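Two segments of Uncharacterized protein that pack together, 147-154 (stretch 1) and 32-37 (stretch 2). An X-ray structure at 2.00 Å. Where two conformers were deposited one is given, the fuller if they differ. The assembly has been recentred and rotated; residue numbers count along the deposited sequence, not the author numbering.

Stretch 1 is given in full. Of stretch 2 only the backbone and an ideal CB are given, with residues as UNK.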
HETATM    1  N   MSE A 147      -4.052  -3.225  12.627  1.00 25.48           N
HETATM    2  CA  MSE A 147      -4.469  -3.069  11.224  0.80 24.25           C
HETATM    3  C   MSE A 147      -3.534  -2.173  10.384  1.00 27.47           C
HETATM    4  O   MSE A 147      -3.701  -2.109   9.165  1.00 26.47           O
HETATM    5  CB  MSE A 147      -5.912  -2.495  11.183  0.80 26.26           C
HETATM    6  CG  MSE A 147      -5.983  -1.019  11.657  0.80 32.32           C
HETATM    7 SE   MSE A 147      -7.633  -0.018  11.271  0.60 38.53          SE
HETATM    8  CE  MSE A 147      -8.796  -0.967  12.546  0.80 36.60           C
ATOM      9  N   TRP A 148      -2.559  -1.485  11.009  1.00 23.75           N
ATOM     10  CA  TRP A 148      -1.630  -0.608  10.289  1.00 24.92           C
ATOM     11  C   TRP A 148      -0.395  -1.393   9.791  1.00 25.86           C
ATOM     12  O   TRP A 148       0.557  -0.802   9.274  1.00 24.96           O
ATOM     13  CB  TRP A 148      -1.246   0.605  11.156  1.00 24.73           C
ATOM     14  CG  TRP A 148      -2.469   1.420  11.471  1.00 25.16           C
ATOM     15  CD1 TRP A 148      -3.356   1.206  12.491  1.00 28.24           C
ATOM     16  CD2 TRP A 148      -3.026   2.473  10.664  1.00 24.50           C
ATOM     17  NE1 TRP A 148      -4.443   2.044  12.355  1.00 28.22           N
ATOM     18  CE2 TRP A 148      -4.247   2.861  11.263  1.00 28.12           C
ATOM     19  CE3 TRP A 148      -2.585   3.165   9.521  1.00 25.97           C
ATOM     20  CZ2 TRP A 148      -5.049   3.887  10.737  1.00 27.29           C
ATOM     21  CZ3 TRP A 148      -3.375   4.191   9.006  1.00 27.40           C
ATOM     22  CH2 TRP A 148      -4.576   4.559   9.627  1.00 27.81           C
ATOM     23  N   VAL A 149      -0.490  -2.720   9.809  1.00 21.52           N
ATOM     24  CA  VAL A 149       0.547  -3.633   9.281  1.00 20.90           C
ATOM     25  C   VAL A 149       0.962  -3.242   7.833  1.00 25.20           C
ATOM     26  O   VAL A 149       0.105  -2.939   6.998  1.00 25.98           O
ATOM     27  CB  VAL A 149       0.059  -5.118   9.344  1.00 22.28           C
ATOM     28  CG1 VAL A 149      -1.287  -5.319   8.647  1.00 20.86           C
ATOM     29  CG2 VAL A 149       1.109  -6.080   8.795  1.00 21.73           C
ATOM     30  N   GLY A 150       2.260  -3.297   7.563  1.00 21.87           N
ATOM     31  CA  GLY A 150       2.832  -3.045   6.243  1.00 22.86           C
ATOM     32  C   GLY A 150       4.343  -3.075   6.330  1.00 27.66           C
ATOM     33  O   GLY A 150       4.894  -3.384   7.392  1.00 27.17           O
ATOM     34  N   ASN A 151       5.028  -2.727   5.233  1.00 24.31           N
ATOM     35  CA  ASN A 151       6.472  -2.615   5.222  1.00 24.77           C
ATOM     36  C   ASN A 151       6.952  -1.612   6.273  1.00 28.94           C
ATOM     37  O   ASN A 151       8.060  -1.767   6.788  1.00 27.19           O
ATOM     38  CB  ASN A 151       6.993  -2.182   3.830  1.00 30.38           C
ATOM     39  CG  ASN A 151       8.502  -2.167   3.750  1.00 40.25           C
ATOM     40  OD1 ASN A 151       9.143  -3.212   3.892  1.00 29.93           O
ATOM     41  ND2 ASN A 151       9.107  -0.976   3.548  1.00 30.73           N
ATOM     42  N   ASN A 152       6.118  -0.599   6.608  1.00 26.78           N
ATOM     43  CA  ASN A 152       6.536   0.409   7.591  1.00 27.48           C
ATOM     44  C   ASN A 152       6.197   0.020   9.061  1.00 30.00           C
ATOM     45  O   ASN A 152       6.775   0.602   9.985  1.00 29.99           O
ATOM     46  CB  ASN A 152       5.907   1.780   7.251  1.00 25.41           C
ATOM     47  CG  ASN A 152       6.525   2.903   8.049  1.00 37.16           C
ATOM     48  OD1 ASN A 152       7.733   3.090   8.009  1.00 29.41           O
ATOM     49  ND2 ASN A 152       5.740   3.552   8.913  1.00 26.66           N
ATOM     50  N   VAL A 153       5.243  -0.915   9.271  1.00 24.96           N
ATOM     51  CA  VAL A 153       4.742  -1.344  10.601  1.00 24.46           C
ATOM     52  C   VAL A 153       4.713  -2.888  10.602  1.00 27.49           C
ATOM     53  O   VAL A 153       3.770  -3.494  10.098  1.00 24.78           O
ATOM     54  CB  VAL A 153       3.343  -0.698  10.891  1.00 27.83           C
ATOM     55  CG1 VAL A 153       2.821  -1.084  12.269  1.00 27.96           C
ATOM     56  CG2 VAL A 153       3.401   0.831  10.756  1.00 28.08           C
ATOM     57  N   LYS A 154       5.816  -3.508  11.043  1.00 25.27           N
ATOM     58  CA  LYS A 154       5.951  -4.957  10.942  1.00 25.35           C
ATOM     59  C   LYS A 154       6.793  -5.547  12.052  1.00 29.20           C
ATOM     60  O   LYS A 154       7.652  -4.869  12.637  1.00 27.64           O
ATOM     61  CB  LYS A 154       6.595  -5.316   9.582  1.00 28.62           C
ATOM     62  CG  LYS A 154       8.002  -4.735   9.405  1.00 25.65           C
ATOM     63  CD  LYS A 154       8.549  -4.922   7.998  1.00 28.94           C
ATOM     64  CE  LYS A 154       9.897  -4.217   7.902  1.00 34.55           C
ATOM     65  NZ  LYS A 154      10.668  -4.684   6.735  1.00 49.49           N
ATOM     66  N   UNK A  32      -1.434   1.534   0.870  1.00 24.79           N
ATOM     67  CA  UNK A  32      -0.013   1.824   1.048  1.00 23.99           C
ATOM     68  C   UNK A  32       0.287   1.882   2.549  1.00 28.56           C
ATOM     69  O   UNK A  32      -0.446   1.281   3.332  1.00 27.78           O
ATOM     70  CB  UNK A  32       0.374   3.134   0.359  1.00 23.99           C
ATOM     71  N   UNK A  33       1.379   2.549   2.947  1.00 25.80           N
ATOM     72  CA  UNK A  33       1.709   2.776   4.351  1.00 25.60           C
ATOM     73  C   UNK A  33       1.516   4.261   4.589  1.00 30.16           C
ATOM     74  O   UNK A  33       1.978   5.033   3.756  1.00 31.50           O
ATOM     75  CB  UNK A  33       3.129   2.323   4.695  1.00 25.60           C
ATOM     76  N   UNK A  34       0.830   4.684   5.678  1.00 25.92           N
ATOM     77  CA  UNK A  34       0.614   6.131   5.938  1.00 24.67           C
ATOM     78  C   UNK A  34       1.944   6.885   6.021  1.00 30.23           C
ATOM     79  O   UNK A  34       2.090   7.975   5.461  1.00 29.79           O
ATOM     80  CB  UNK A  34      -0.171   6.330   7.236  1.00 24.67           C
ATOM     81  N   UNK A  35       2.917   6.275   6.702  1.00 28.44           N
ATOM     82  CA  UNK A  35       4.265   6.814   6.817  1.00 28.56           C
ATOM     83  C   UNK A  35       5.172   5.998   5.892  1.00 33.03           C
ATOM     84  O   UNK A  35       5.065   4.777   5.896  1.00 30.82           O
ATOM     85  CB  UNK A  35       4.761   6.775   8.264  1.00 28.56           C
ATOM     86  N   UNK A  36       6.034   6.660   5.088  1.00 31.42           N
ATOM     87  CA  UNK A  36       6.981   6.015   4.166  1.00 32.05           C
ATOM     88  C   UNK A  36       6.243   5.222   3.070  1.00 35.57           C
ATOM     89  O   UNK A  36       6.659   4.133   2.678  1.00 35.63           O
ATOM     90  CB  UNK A  36       7.920   5.088   4.940  1.00 32.05           C
ATOM     91  N   UNK A  37       5.169   5.814   2.569  1.00 31.78           N
ATOM     92  CA  UNK A  37       4.360   5.237   1.511  1.00 30.63           C
ATOM     93  C   UNK A  37       3.894   6.349   0.610  1.00 35.58           C
ATOM     94  O   UNK A  37       4.635   7.308   0.384  1.00 35.44           O
ATOM     95  CB  UNK A  37       3.173   4.452   2.074  1.00 30.63           C
TER

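Position 32 tells little. Its ideal CB has no atom of stretch 1 within 5.5 Å, so this contact sets no preference and many side chains would do. The residue is Ser32, whose OG is hydrogen-bonded to a residue just outside one of the two stretches.

At position 33 the CA-to-CB bond points toward stretch 1, and the ideal CB lies 3.8 Å from CB of Asn152. Just beyond, the chain turns tightly: Gly150 N bonds to Val153 O (3.0 Å) and Val153 N to Gly150 O (3.1 Å), while the amides of Asn151 and Asn152 are left without partners in stretch 1. A short side chain carrying an acceptor would suit, such as Asp or Asn, whose oxygen lies one bond further out than a serine hydroxyl and so can reach. The residue is Asp33, with chi1 in the m well. Its OD1 accepts a weak hydrogen bond from Asn152 N, 3.2 Å long but nearly straight; Asn151 N is 3.4 Å from OD1, at a poor angle for a bond. The carboxylate also fills the space beside Gly150, whose CA is 3.3 Å from Asp33 OD1; an ideal CB built on Gly150 would lie 2.0 Å from Asp33 OD1, a clash. A water donates to both Asp33 OD1 (2.7 Å) and Trp148 O (2.9 Å), tying the carboxylate to the backbone of Trp148.

Position 34 also points toward stretch 1, its ideal CB 4.2 Å from CZ3 of Trp148. A long or bulky apolar side chain could cover part of the indole. Here it is Met34, as selenomethionine, whose extended chain brings SE to 3.9 Å from Trp148 CZ3, approaching the ring obliquely.

At position 35 CA-to-CB points sideways, yet the ideal CB is 3.4 Å from ND2 of Asn152, a donor. A flexible side chain ending in an acceptor, Glu or Gln, could run past ND2 and turn its end toward it. The residue is Glu35: chi1 and chi2 are t, chi3 is 65°, and OE1 accepts from Asn152 ND2 at 2.8 Å. A water accepts from both Asn152 ND2 (3.0 Å) and Glu35 N (3.1 Å).

Position 36 has phi/psi of 64/41, a left-handed conformation favouring Gly, Asn or Asp. Its CB points toward stretch 1, 3.7 Å from the acceptor OD1 of Asn152, which favours a donor and so Asn. Asn36 meets both demands: its ND2 donates to Asn152 OD1 at 2.9 Å, almost linearly. The Asn152 amide is thus engaged at both ends.

Position 37 makes no contact, but an ideal CB would lie 2.1 Å from the O of position 33, so glycine is expected, and Gly37 is found.

Stretch 2, residues 32-37: SDMENG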
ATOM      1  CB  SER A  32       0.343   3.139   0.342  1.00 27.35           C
ATOM      2  OG  SER A  32       1.735   3.404   0.380  1.00 34.53           O
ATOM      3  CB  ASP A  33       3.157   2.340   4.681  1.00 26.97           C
ATOM      4  CG  ASP A  33       3.423   0.870   4.488  1.00 32.36           C
ATOM      5  OD1 ASP A  33       3.206   0.101   5.450  1.00 31.71           O
ATOM      6  OD2 ASP A  33       3.945   0.499   3.411  1.00 30.87           O
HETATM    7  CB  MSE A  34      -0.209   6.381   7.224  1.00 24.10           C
HETATM    8  CG  MSE A  34      -0.815   7.770   7.228  1.00 26.91           C
HETATM    9 SE   MSE A  34      -2.300   7.937   8.453  0.75 26.31          SE
HETATM   10  CE  MSE A  34      -3.060   9.543   7.743  1.00 25.38           C
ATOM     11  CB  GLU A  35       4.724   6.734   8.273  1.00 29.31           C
ATOM     12  CG  GLU A  35       6.159   7.160   8.490  1.00 34.92           C
ATOM     13  CD  GLU A  35       6.655   6.933   9.903  1.00 51.75           C
ATOM     14  OE1 GLU A  35       6.746   5.761  10.339  1.00 34.41           O
ATOM     15  OE2 GLU A  35       6.967   7.941  10.573  1.00 45.60           O
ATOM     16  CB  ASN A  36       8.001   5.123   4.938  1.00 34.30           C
ATOM     17  CG  ASN A  36       8.906   5.936   5.817  1.00 39.84           C
ATOM     18  OD1 ASN A  36       9.462   6.937   5.385  1.00 36.27           O
ATOM     19  ND2 ASN A  36       8.990   5.592   7.094  1.00 31.47           N
TER
HETATM   20  O   HOH W   1       2.029   1.101   7.694  1.00 25.86           O
HETATM   21  O   HOH W   2       2.777   3.733   8.432  1.00 29.99           O
HETATM   22  O   HOH W   3       7.765   1.749   3.944  1.00 38.28           O
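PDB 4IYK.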